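Local coordinates for protein VlsE1 (Borreliella burgdorferi, PDB 1L8W) that is a variable surface lipoprotein of the Lyme disease spirochaete whose antigenic variation probably helps the bacterium escape the host immune response, at residues 72-77 with 120-125; 147-152 with 284-289; 210-215 with 302-307; 219-224 with 313-318; 242-247 with 264-269. All blocks are in the same frame, centred on the assembly; numbering follows the deposited sequence.

How the contacts relate
From the N terminus, contact 1 comes first and stands alone: it pairs helices 59-80 and 106-131 and is finished before any other contact opens. Contact 2 opens next, in the loop ahead of helix 153-170, and closes at strand 287-288. Contacts 3 and 4 open within that span, on the successive helices 205-216 and 220-230, and close beyond it on helix 294-333, so they cross contact 2 and each other. Contact 5, joining the loops that come before and after helix 247-252 in sequence, lies within the spans of all three. Contact 2 touches contact 3 through Phe-287 and Ala-305, and contact 3 touches contact 5 through Ala-214 and Asp-269.

Contact 1: 72-77 with 120-125; sequences KLEKTK and KLVKAV
Leu-73 presses its side chain onto Leu-121 and Val-122, and apolar packing of this kind carries most of the contact. Its CB is set tightly against Val-122 CG2, at 3.5 Å, closer than two carbons usually come. Its CG stands beside the backbone N (chi1 -70°), and from there the branch CD1 reaches across to touch Leu-121 CB at 3.6 Å, with the two leucine side chains crossing at about a right angle. The same methyl also comes within 3.9 Å of Val-122 N and, more loosely, within 4.2 Å of Val-125 CG1. One leucine thus meets three residues on two successive turns of the facing helix. The valine takes part with both branches: CG2 meets the leucine, while CG1 turns to Glu-74, the residue after the leucine.

The polar part lies at the edge. Glu-74 extends its chain beyond CG, and OE2 passes Val-122 CG1 at 3.7 Å, a van der Waals contact in which the two side chains again cross at about a right angle. The charge of that carboxylate is answered by Lys-126, one turn further along the second helix, in a salt bridge. No hydrogen bond links the two segments directly.

The backbones form an antiparallel helix pair: the short axes come within 9.7 Å and their directions differ by 162°. This pair joins helix 59-80 to helix 106-131 in the helical bundle. Helix 294-333 adds Ile-320 against Leu-73 and Val-324 against Leu-121, while helix 153-170 packs Ile-166 against Val-125.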
# COMPACT_ATOMS: atom_id res chain seq x y z
N LYS A 72 -18.01 8.88 1.03
CA LYS A 72 -18.91 8.04 1.81
C LYS A 72 -18.82 8.37 3.30
O LYS A 72 -19.82 8.35 4.01
CB LYS A 72 -18.58 6.55 1.60
CG LYS A 72 -18.77 6.05 0.18
CD LYS A 72 -18.40 4.56 0.08
CE LYS A 72 -18.58 4.01 -1.33
NZ LYS A 72 -18.19 2.57 -1.45
N LEU A 73 -17.61 8.67 3.77
CA LEU A 73 -17.42 9.02 5.17
C LEU A 73 -18.07 10.35 5.50
O LEU A 73 -18.66 10.51 6.57
CB LEU A 73 -15.92 9.07 5.50
CG LEU A 73 -15.20 7.73 5.51
CD1 LEU A 73 -13.75 7.95 5.89
CD2 LEU A 73 -15.87 6.79 6.50
N GLU A 74 -17.97 11.31 4.59
CA GLU A 74 -18.56 12.63 4.79
C GLU A 74 -20.08 12.55 4.84
O GLU A 74 -20.72 13.17 5.70
CB GLU A 74 -18.12 13.57 3.68
CG GLU A 74 -16.74 14.16 3.92
CD GLU A 74 -16.10 14.69 2.65
OE1 GLU A 74 -16.85 15.05 1.72
OE2 GLU A 74 -14.85 14.74 2.59
N LYS A 75 -20.66 11.79 3.91
CA LYS A 75 -22.10 11.64 3.87
C LYS A 75 -22.62 10.95 5.13
O LYS A 75 -23.62 11.36 5.73
CB LYS A 75 -22.52 10.84 2.64
CG LYS A 75 -24.01 10.72 2.53
CD LYS A 75 -24.48 10.65 1.10
CE LYS A 75 -25.95 11.06 1.03
NZ LYS A 75 -26.78 10.35 2.06
N THR A 76 -21.94 9.87 5.52
CA THR A 76 -22.32 9.15 6.72
C THR A 76 -22.28 10.10 7.92
O THR A 76 -23.15 10.06 8.79
CB THR A 76 -21.37 7.95 6.98
OG1 THR A 76 -21.73 6.87 6.10
CG2 THR A 76 -21.46 7.49 8.42
N LYS A 77 -21.28 10.98 7.97
CA LYS A 77 -21.17 11.93 9.07
C LYS A 77 -22.33 12.92 9.08
O LYS A 77 -22.81 13.32 10.14
CB LYS A 77 -19.85 12.69 9.00
CG LYS A 77 -19.68 13.70 10.15
CD LYS A 77 -18.32 14.36 10.10
CE LYS A 77 -18.11 15.28 11.30
NZ LYS A 77 -19.03 16.45 11.29
N LYS A 120 -11.72 11.98 11.99
CA LYS A 120 -10.35 11.49 11.97
C LYS A 120 -10.06 10.66 10.72
O LYS A 120 -8.98 10.75 10.13
CB LYS A 120 -10.07 10.66 13.22
CG LYS A 120 -10.22 11.45 14.52
CD LYS A 120 -9.88 10.62 15.75
CE LYS A 120 -9.98 11.47 17.01
NZ LYS A 120 -9.78 10.68 18.24
N LEU A 121 -11.04 9.85 10.33
CA LEU A 121 -10.90 8.99 9.17
C LEU A 121 -10.82 9.83 7.90
O LEU A 121 -9.93 9.63 7.07
CB LEU A 121 -12.08 8.01 9.10
CG LEU A 121 -12.20 6.95 10.21
CD1 LEU A 121 -13.56 6.25 10.12
CD2 LEU A 121 -11.08 5.95 10.09
N VAL A 122 -11.73 10.78 7.74
CA VAL A 122 -11.74 11.63 6.56
C VAL A 122 -10.41 12.36 6.41
O VAL A 122 -9.83 12.38 5.32
CB VAL A 122 -12.89 12.65 6.60
CG1 VAL A 122 -12.82 13.58 5.40
CG2 VAL A 122 -14.23 11.91 6.62
N LYS A 123 -9.94 12.96 7.50
CA LYS A 123 -8.66 13.67 7.48
C LYS A 123 -7.52 12.71 7.14
O LYS A 123 -6.59 13.08 6.42
CB LYS A 123 -8.39 14.32 8.83
CG LYS A 123 -9.00 15.72 9.01
CD LYS A 123 -10.53 15.73 8.94
CE LYS A 123 -11.08 17.16 8.99
NZ LYS A 123 -12.57 17.22 9.01
N ALA A 124 -7.61 11.49 7.65
CA ALA A 124 -6.59 10.48 7.40
C ALA A 124 -6.59 10.01 5.94
O ALA A 124 -5.52 9.91 5.33
CB ALA A 124 -6.79 9.28 8.34
N VAL A 125 -7.77 9.74 5.38
CA VAL A 125 -7.81 9.29 3.99
C VAL A 125 -7.40 10.42 3.06
O VAL A 125 -6.78 10.17 2.03
CB VAL A 125 -9.22 8.76 3.57
CG1 VAL A 125 -9.76 7.77 4.61
CG2 VAL A 125 -10.18 9.91 3.33

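Contact 2: 147-152 with 284-289; sequences AAKVAD and DGKFAV
Lys-149 O, Asp-284 O and Lys-286 N all grip one water, which bridges two chain segments that make no direct hydrogen bond to each other. It accepts from Lys-286 N at 2.7 Å and donates to both carbonyls. Waters thus link the loop 147-152, which ends in the N-cap of helix 153-170, to the chain entering strand 287-288 of a two-stranded parallel sheet.

A second water sits among charged ends. It donates to Asp-284 OD1 at 2.7 Å and accepts from Lys-149 NZ at 3.0 Å, with a weaker bond from Lys-286 NZ. The two ammonium nitrogens, Lys-149 NZ and Lys-286 NZ, are only 4.4 Å apart, and the shared water and the aspartate would probably ease their repulsion. A third water donates to Val-150 O and to Asp-284 OD2.

Asp-152 turns its own carboxylate to helix 153-170, where OD1 caps Ser-155 N. Its OD2 nevertheless lies 4.3 Å from Asp-284 OD2; the repulsion is probably offset by the helix N terminus at Asp-152 and by the waters and lysines round Asp-284. Direct packing is modest: Ala-151 CB rests over Gly-285 CA at 4.0 Å, and Asp-284 CB lies 3.8 Å from both Val-150 O and Asp-152 N.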
# COMPACT_ATOMS: atom_id res chain seq x y z
N ALA A 147 14.29 4.81 -18.51
CA ALA A 147 12.93 4.83 -17.96
C ALA A 147 12.88 4.60 -16.45
O ALA A 147 11.93 5.03 -15.79
CB ALA A 147 12.06 3.79 -18.67
N ALA A 148 13.89 3.92 -15.91
CA ALA A 148 13.93 3.65 -14.47
C ALA A 148 14.06 4.96 -13.70
O ALA A 148 14.63 5.92 -14.19
CB ALA A 148 15.11 2.73 -14.14
N LYS A 149 13.53 4.97 -12.48
CA LYS A 149 13.58 6.17 -11.64
C LYS A 149 13.40 5.85 -10.16
O LYS A 149 13.00 4.75 -9.78
CB LYS A 149 12.48 7.16 -12.06
CG LYS A 149 12.62 7.74 -13.46
CD LYS A 149 11.43 8.63 -13.78
CE LYS A 149 11.57 9.29 -15.16
NZ LYS A 149 10.39 10.14 -15.48
N VAL A 150 13.71 6.84 -9.33
CA VAL A 150 13.53 6.72 -7.90
C VAL A 150 12.07 7.10 -7.70
O VAL A 150 11.59 8.02 -8.34
CB VAL A 150 14.39 7.74 -7.11
CG1 VAL A 150 14.08 7.62 -5.62
CG2 VAL A 150 15.87 7.50 -7.37
N ALA A 151 11.37 6.38 -6.83
CA ALA A 151 9.98 6.69 -6.57
C ALA A 151 9.92 8.05 -5.89
O ALA A 151 10.86 8.43 -5.19
CB ALA A 151 9.34 5.63 -5.68
N ASP A 152 8.84 8.78 -6.10
CA ASP A 152 8.66 10.09 -5.48
C ASP A 152 8.52 9.87 -3.98
O ASP A 152 7.57 9.23 -3.53
CB ASP A 152 7.41 10.77 -6.05
CG ASP A 152 7.24 12.20 -5.54
OD1 ASP A 152 6.80 12.39 -4.39
OD2 ASP A 152 7.57 13.13 -6.30
N ASP A 284 5.81 7.92 -9.79
CA ASP A 284 7.15 7.58 -10.27
C ASP A 284 7.66 6.22 -9.81
O ASP A 284 8.82 5.87 -10.06
CB ASP A 284 8.18 8.65 -9.88
CG ASP A 284 7.93 9.99 -10.57
OD1 ASP A 284 7.46 9.99 -11.73
OD2 ASP A 284 8.22 11.03 -9.94
N GLY A 285 6.81 5.45 -9.14
CA GLY A 285 7.23 4.14 -8.68
C GLY A 285 7.08 3.13 -9.79
O GLY A 285 5.96 2.84 -10.21
N LYS A 286 8.19 2.58 -10.28
CA LYS A 286 8.15 1.61 -11.37
C LYS A 286 9.06 0.41 -11.09
O LYS A 286 9.93 0.47 -10.23
CB LYS A 286 8.59 2.27 -12.67
CG LYS A 286 7.85 3.56 -12.97
CD LYS A 286 8.48 4.28 -14.16
CE LYS A 286 7.70 5.54 -14.51
NZ LYS A 286 8.33 6.24 -15.67
N PHE A 287 8.85 -0.67 -11.83
CA PHE A 287 9.64 -1.89 -11.66
C PHE A 287 10.55 -2.13 -12.86
O PHE A 287 10.09 -2.17 -14.01
CB PHE A 287 8.70 -3.06 -11.42
CG PHE A 287 7.79 -2.85 -10.24
CD1 PHE A 287 8.23 -3.14 -8.95
CD2 PHE A 287 6.53 -2.28 -10.41
CE1 PHE A 287 7.43 -2.85 -7.85
CE2 PHE A 287 5.72 -1.99 -9.31
CZ PHE A 287 6.18 -2.28 -8.03
N ALA A 288 11.84 -2.28 -12.58
CA ALA A 288 12.83 -2.47 -13.64
C ALA A 288 13.34 -3.90 -13.87
O ALA A 288 13.53 -4.68 -12.93
CB ALA A 288 14.00 -1.53 -13.39
N VAL A 289 13.56 -4.22 -15.14
CA VAL A 289 14.06 -5.52 -15.55
C VAL A 289 15.17 -5.33 -16.59
O VAL A 289 15.31 -4.24 -17.16
CB VAL A 289 12.92 -6.38 -16.18
CG1 VAL A 289 11.81 -6.62 -15.17
CG2 VAL A 289 12.37 -5.67 -17.41
O HOH W 1 10.27 3.76 -9.02
O HOH W 2 12.38 2.23 -11.92
O HOH W 3 7.85 9.14 -14.23
O HOH W 4 10.67 10.58 -8.35

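Contact 3: 210-215 with 302-307; sequences KAAGAV and KGAAES
Val-215 holds CG1 anti to its backbone N (chi1 170°), which carries that methyl across to Ser-307 CB at 3.9 Å, while CG2 stands beside the N and meets Ala-304 O at 3.8 Å. CG1 is also 3.9 Å from Ala-304 O, so both methyls lie on that carbonyl oxygen and CG1 reaches on to the serine.

Ala-304 answers from the other side. Its single methyl drives into the backbone of the opposite helix, touching Ala-212 CA at 3.5 Å and Ala-211 O at 3.8 Å, and it also meets Ala-212 CB at 3.9 Å. With side chains this small the chains come very near: Ala-212 CA and Ala-304 CA are 4.4 Å apart. The short axes approach to 8.3 Å and run nearly the same way, at 27°, giving a close parallel helix pair built on alanines, with no hydrogen bond across it.

Behind the interface, Lys-302 NZ forms a salt bridge with Glu-306 OE2, meeting the syn lone pair of that oxygen, and Asp-56 gives the same ammonium a second partner.

In the fold the contact lays helix 205-216 on the long helix 294-333, and helix 269-281 packs against helix 205-216, setting Ile-276 against Ala-211 and Ala-273 against Val-215.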
# COMPACT_ATOMS: atom_id res chain seq x y z
N LYS A 210 9.44 -13.95 -7.51
CA LYS A 210 9.74 -13.77 -6.10
C LYS A 210 8.83 -12.70 -5.51
O LYS A 210 8.29 -12.86 -4.41
CB LYS A 210 11.20 -13.36 -5.92
CG LYS A 210 12.22 -14.41 -6.40
CD LYS A 210 11.96 -15.76 -5.75
CE LYS A 210 13.01 -16.80 -6.12
NZ LYS A 210 14.32 -16.55 -5.44
N ALA A 211 8.65 -11.62 -6.27
CA ALA A 211 7.79 -10.51 -5.84
C ALA A 211 6.35 -10.96 -5.73
O ALA A 211 5.65 -10.59 -4.78
CB ALA A 211 7.90 -9.34 -6.83
N ALA A 212 5.89 -11.75 -6.69
CA ALA A 212 4.53 -12.25 -6.63
C ALA A 212 4.38 -13.26 -5.48
O ALA A 212 3.36 -13.27 -4.79
CB ALA A 212 4.14 -12.88 -7.95
N GLY A 213 5.40 -14.09 -5.26
CA GLY A 213 5.35 -15.08 -4.20
C GLY A 213 5.25 -14.43 -2.83
O GLY A 213 4.47 -14.86 -1.99
N ALA A 214 6.05 -13.39 -2.63
CA ALA A 214 6.06 -12.64 -1.38
C ALA A 214 4.67 -12.09 -1.10
O ALA A 214 4.17 -12.16 0.03
CB ALA A 214 7.09 -11.50 -1.47
N VAL A 215 4.04 -11.54 -2.14
CA VAL A 215 2.70 -10.98 -2.02
C VAL A 215 1.66 -12.08 -1.78
O VAL A 215 0.70 -11.89 -1.04
CB VAL A 215 2.32 -10.19 -3.31
CG1 VAL A 215 0.83 -9.82 -3.30
CG2 VAL A 215 3.17 -8.95 -3.42
N LYS A 302 3.65 -7.22 -12.62
CA LYS A 302 2.41 -6.48 -12.75
C LYS A 302 1.34 -7.14 -11.86
O LYS A 302 0.60 -6.46 -11.15
CB LYS A 302 1.98 -6.49 -14.22
CG LYS A 302 0.77 -5.67 -14.57
CD LYS A 302 0.45 -5.77 -16.06
CE LYS A 302 -0.85 -5.04 -16.42
NZ LYS A 302 -2.04 -5.67 -15.75
N GLY A 303 1.29 -8.46 -11.90
CA GLY A 303 0.31 -9.17 -11.10
C GLY A 303 0.54 -8.97 -9.62
O GLY A 303 -0.42 -8.88 -8.84
N ALA A 304 1.80 -8.89 -9.22
CA ALA A 304 2.18 -8.72 -7.83
C ALA A 304 1.83 -7.34 -7.29
O ALA A 304 1.22 -7.21 -6.23
CB ALA A 304 3.68 -8.98 -7.66
N ALA A 305 2.23 -6.31 -8.02
CA ALA A 305 1.98 -4.94 -7.63
C ALA A 305 0.47 -4.74 -7.50
O ALA A 305 -0.01 -4.16 -6.53
CB ALA A 305 2.55 -3.98 -8.68
N GLU A 306 -0.26 -5.25 -8.49
CA GLU A 306 -1.71 -5.12 -8.47
C GLU A 306 -2.32 -5.90 -7.31
O GLU A 306 -3.18 -5.38 -6.59
CB GLU A 306 -2.28 -5.58 -9.82
CG GLU A 306 -1.96 -4.58 -10.94
CD GLU A 306 -2.33 -5.08 -12.32
OE1 GLU A 306 -3.14 -6.03 -12.42
OE2 GLU A 306 -1.81 -4.51 -13.30
N SER A 307 -1.88 -7.13 -7.11
CA SER A 307 -2.42 -7.89 -5.98
C SER A 307 -2.02 -7.22 -4.67
O SER A 307 -2.83 -7.14 -3.75
CB SER A 307 -1.91 -9.33 -6.00
OG SER A 307 -2.54 -10.04 -7.04

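Contact 4: 219-224 with 313-318; sequences SGEQIL and LGAITG
Ala-315 points its methyl at Gly-220, where two helices cross almost perpendicularly: the short axes of helix 220-224 and helix 313-318 make an angle of 94° and approach to 8.5 Å. This crossing sets the start of helix 220-230 against the long helix 294-333, and its tight part lies around that methyl. Ala-315 CB is held by three groups: Gly-220 C at 3.8 Å, where the backbone carries no side chain, Glu-221 OE2 at 3.7 Å and Leu-224 CD1 at 3.9 Å.

On the inner side Leu-224 continues the packing. Its chi1 of -134° lies away from a staggered position; CD2 meets Ile-316 CG1 at 4.1 Å, the leucine and isoleucine crossing at about a right angle. Ile-163 of helix 153-170 touches both of these larger side chains.

Beyond the methyl lies a polar rim, partly open to solvent, formed by Ser-219, Gln-222 and the outer end of Glu-221. The glutamate chain is bent at chi2, and Lys-175 is a weak, long ion-pair partner of its OE2. Its other oxygen, OE1, accepts from Ser-219 OG at 3.0 Å on the anti side. Ser-219 is the N-cap, and its backbone N donates to the side-chain oxygen Gln-222 OE1 at 3.1 Å, with an N-H...O angle of 169°.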
# COMPACT_ATOMS: atom_id res chain seq x y z
N SER A 219 -1.39 -11.82 3.92
CA SER A 219 -2.74 -11.30 3.76
C SER A 219 -2.68 -9.78 3.63
O SER A 219 -1.61 -9.18 3.75
CB SER A 219 -3.62 -11.73 4.94
OG SER A 219 -3.28 -11.06 6.15
N GLY A 220 -3.82 -9.15 3.39
CA GLY A 220 -3.86 -7.71 3.27
C GLY A 220 -3.55 -7.04 4.59
O GLY A 220 -2.83 -6.04 4.64
N GLU A 221 -4.10 -7.60 5.67
CA GLU A 221 -3.87 -7.06 7.01
C GLU A 221 -2.37 -6.98 7.31
O GLU A 221 -1.87 -5.95 7.75
CB GLU A 221 -4.53 -7.95 8.07
CG GLU A 221 -6.04 -8.03 7.99
CD GLU A 221 -6.52 -8.62 6.68
OE1 GLU A 221 -5.99 -9.68 6.27
OE2 GLU A 221 -7.44 -8.04 6.06
N GLN A 222 -1.66 -8.07 7.04
CA GLN A 222 -0.22 -8.13 7.29
C GLN A 222 0.55 -7.07 6.50
O GLN A 222 1.46 -6.44 7.03
CB GLN A 222 0.33 -9.52 6.96
CG GLN A 222 -0.08 -10.59 7.95
CD GLN A 222 0.45 -11.96 7.56
OE1 GLN A 222 -0.10 -12.62 6.68
NE2 GLN A 222 1.53 -12.38 8.20
N ILE A 223 0.19 -6.88 5.24
CA ILE A 223 0.84 -5.87 4.41
C ILE A 223 0.50 -4.48 4.96
O ILE A 223 1.34 -3.58 4.96
CB ILE A 223 0.39 -5.97 2.94
CG1 ILE A 223 0.72 -7.37 2.39
CG2 ILE A 223 1.11 -4.93 2.11
CD1 ILE A 223 0.06 -7.69 1.06
N LEU A 224 -0.73 -4.32 5.43
CA LEU A 224 -1.19 -3.06 5.99
C LEU A 224 -0.37 -2.73 7.23
O LEU A 224 0.14 -1.62 7.38
CB LEU A 224 -2.67 -3.17 6.39
CG LEU A 224 -3.64 -2.05 6.00
CD1 LEU A 224 -4.87 -2.13 6.89
CD2 LEU A 224 -2.99 -0.69 6.15
N LEU A 313 -5.68 -2.08 0.02
CA LEU A 313 -6.88 -1.25 -0.03
C LEU A 313 -8.12 -1.99 0.45
O LEU A 313 -9.02 -1.40 1.04
CB LEU A 313 -7.13 -0.74 -1.45
CG LEU A 313 -6.06 0.17 -2.06
CD1 LEU A 313 -6.55 0.67 -3.41
CD2 LEU A 313 -5.81 1.33 -1.13
N GLY A 314 -8.19 -3.29 0.17
CA GLY A 314 -9.31 -4.08 0.62
C GLY A 314 -9.29 -4.16 2.13
O GLY A 314 -10.34 -4.10 2.78
N ALA A 315 -8.10 -4.29 2.72
CA ALA A 315 -8.00 -4.37 4.17
C ALA A 315 -8.39 -3.02 4.81
O ALA A 315 -9.00 -2.98 5.88
CB ALA A 315 -6.57 -4.78 4.58
N ILE A 316 -8.03 -1.93 4.14
CA ILE A 316 -8.36 -0.60 4.65
C ILE A 316 -9.88 -0.49 4.64
O ILE A 316 -10.49 0.01 5.59
CB ILE A 316 -7.73 0.51 3.76
CG1 ILE A 316 -6.21 0.55 3.97
CG2 ILE A 316 -8.34 1.86 4.10
CD1 ILE A 316 -5.50 1.58 3.11
N THR A 317 -10.49 -0.99 3.57
CA THR A 317 -11.94 -0.98 3.44
C THR A 317 -12.58 -1.79 4.57
O THR A 317 -13.56 -1.36 5.18
CB THR A 317 -12.35 -1.57 2.08
OG1 THR A 317 -11.90 -0.71 1.03
CG2 THR A 317 -13.87 -1.73 1.98
N GLY A 318 -12.02 -2.96 4.87
CA GLY A 318 -12.56 -3.78 5.94
C GLY A 318 -12.40 -3.12 7.29
O GLY A 318 -13.32 -3.11 8.11

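Contact 5: 242-247 with 264-269; sequences EEAKNP and DEMKKD
Lys-245 and Glu-265 cross obliquely, the lysine chain lying against the carboxylate. The glutamate is bent at chi2 (89°), which swings CD back toward the lysine, and OE2 lies 3.7 Å from Lys-245 CD. The lysine bends only at its last torsion, which brings NZ round to Glu-265 OE2 at 3.3 Å, a salt bridge whose hydrogen bond is weak. Gln-263 OE1 gives the ammonium a better partner. At the base of the same pair Glu-265 CB is pressed against Lys-245 O at 3.0 Å, a tight approach of a side-chain carbon to a carbonyl oxygen.

Met-266, modelled as selenomethionine, takes a different course. Its chain bends at chi2 and chi3, and CG passes Ala-244 O at 3.4 Å before the end of the chain turns to meet Pro-247 at about a right angle. The selenium lies 3.6 Å from Pro-247 N, and the terminal methyl CE is crowded against Pro-247 CD at 3.2 Å and Asn-246 CA at 3.3 Å.

In sequence the first segment runs into helix 247-252, and the second follows that helix and runs into helix 269-281. Asn-246 is the N-cap of helix 247-252: OD1 takes Ala-249 N, and ND2 reaches Glu-235 O. Lys-268 holds the N-cap position of helix 269-281.

That second helix closes over the buried side, with Gln-271 touching both Pro-247 and Met-266, while Ala-250 of helix 247-252 packs on Ala-244 and Met-266. The charged pair faces outward, Lys-245 being exposed and Glu-265 partly so.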
# COMPACT_ATOMS: atom_id res chain seq x y z
N GLU A 242 19.97 -3.56 -1.18
CA GLU A 242 20.94 -4.12 -0.25
C GLU A 242 21.01 -3.45 1.11
O GLU A 242 21.45 -4.06 2.08
CB GLU A 242 22.34 -4.08 -0.88
CG GLU A 242 22.47 -4.84 -2.20
CD GLU A 242 22.10 -3.98 -3.40
OE1 GLU A 242 21.26 -3.07 -3.25
OE2 GLU A 242 22.64 -4.24 -4.50
N GLU A 243 20.55 -2.20 1.18
CA GLU A 243 20.63 -1.44 2.42
C GLU A 243 19.33 -1.06 3.11
O GLU A 243 19.33 -0.78 4.31
CB GLU A 243 21.44 -0.17 2.16
CG GLU A 243 22.85 -0.40 1.65
CD GLU A 243 23.50 0.88 1.14
OE1 GLU A 243 23.33 1.92 1.79
OE2 GLU A 243 24.19 0.84 0.10
N ALA A 244 18.23 -1.04 2.36
CA ALA A 244 16.93 -0.67 2.93
C ALA A 244 16.58 -1.50 4.16
O ALA A 244 16.79 -2.72 4.18
CB ALA A 244 15.84 -0.82 1.87
N LYS A 245 16.04 -0.85 5.19
CA LYS A 245 15.66 -1.54 6.42
C LYS A 245 14.15 -1.50 6.71
O LYS A 245 13.68 -2.10 7.68
CB LYS A 245 16.43 -0.97 7.62
CG LYS A 245 17.93 -1.33 7.64
CD LYS A 245 18.64 -0.73 8.84
CE LYS A 245 20.11 -1.15 8.91
NZ LYS A 245 20.27 -2.62 9.12
N ASN A 246 13.40 -0.78 5.88
CA ASN A 246 11.96 -0.70 6.03
C ASN A 246 11.32 -0.59 4.65
O ASN A 246 11.95 -0.13 3.70
CB ASN A 246 11.59 0.50 6.92
CG ASN A 246 11.98 1.84 6.30
OD1 ASN A 246 11.38 2.29 5.33
ND2 ASN A 246 13.00 2.47 6.87
N PRO A 247 10.05 -1.02 4.50
CA PRO A 247 9.42 -0.94 3.18
C PRO A 247 9.34 0.46 2.52
O PRO A 247 9.34 0.57 1.29
CB PRO A 247 8.05 -1.60 3.40
CG PRO A 247 7.80 -1.46 4.85
CD PRO A 247 9.15 -1.64 5.49
N ASP A 264 18.19 -7.81 7.09
CA ASP A 264 17.30 -8.78 7.72
C ASP A 264 15.92 -8.18 7.96
O ASP A 264 14.93 -8.91 7.99
CB ASP A 264 17.89 -9.26 9.05
CG ASP A 264 19.09 -10.18 8.86
OD1 ASP A 264 18.94 -11.24 8.21
OD2 ASP A 264 20.18 -9.85 9.38
N GLU A 265 15.86 -6.86 8.14
CA GLU A 265 14.58 -6.19 8.37
C GLU A 265 13.67 -6.36 7.17
O GLU A 265 12.45 -6.39 7.31
CB GLU A 265 14.80 -4.70 8.66
CG GLU A 265 15.45 -4.43 10.01
CD GLU A 265 16.96 -4.40 9.94
OE1 GLU A 265 17.53 -5.12 9.09
OE2 GLU A 265 17.58 -3.66 10.75
N MSE A 266 14.25 -6.45 5.98
CA MSE A 266 13.48 -6.67 4.76
C MSE A 266 13.51 -8.20 4.56
O MSE A 266 13.38 -8.95 5.53
CB MSE A 266 14.12 -5.94 3.57
CG MSE A 266 13.87 -4.42 3.53
SE MSE A 266 11.98 -3.85 3.32
CE MSE A 266 11.51 -3.84 5.19
N LYS A 267 13.70 -8.67 3.33
CA LYS A 267 13.75 -10.11 3.07
C LYS A 267 12.46 -10.86 3.43
O LYS A 267 12.06 -11.78 2.73
CB LYS A 267 14.93 -10.76 3.81
CG LYS A 267 16.29 -10.44 3.22
CD LYS A 267 17.39 -11.25 3.89
CE LYS A 267 18.71 -11.09 3.13
NZ LYS A 267 19.84 -11.85 3.76
N LYS A 268 11.83 -10.46 4.53
CA LYS A 268 10.58 -11.08 4.96
C LYS A 268 9.45 -10.73 3.99
O LYS A 268 9.42 -9.63 3.42
CB LYS A 268 10.23 -10.63 6.37
CG LYS A 268 11.06 -11.29 7.44
CD LYS A 268 10.77 -10.72 8.81
CE LYS A 268 11.57 -9.45 9.05
NZ LYS A 268 11.32 -8.42 8.02
N ASP A 269 8.53 -11.66 3.81
CA ASP A 269 7.41 -11.51 2.89
C ASP A 269 6.44 -10.35 3.10
O ASP A 269 5.96 -9.78 2.13
CB ASP A 269 6.60 -12.81 2.85
CG ASP A 269 7.39 -13.97 2.27
OD1 ASP A 269 8.00 -13.80 1.19
OD2 ASP A 269 7.41 -15.05 2.90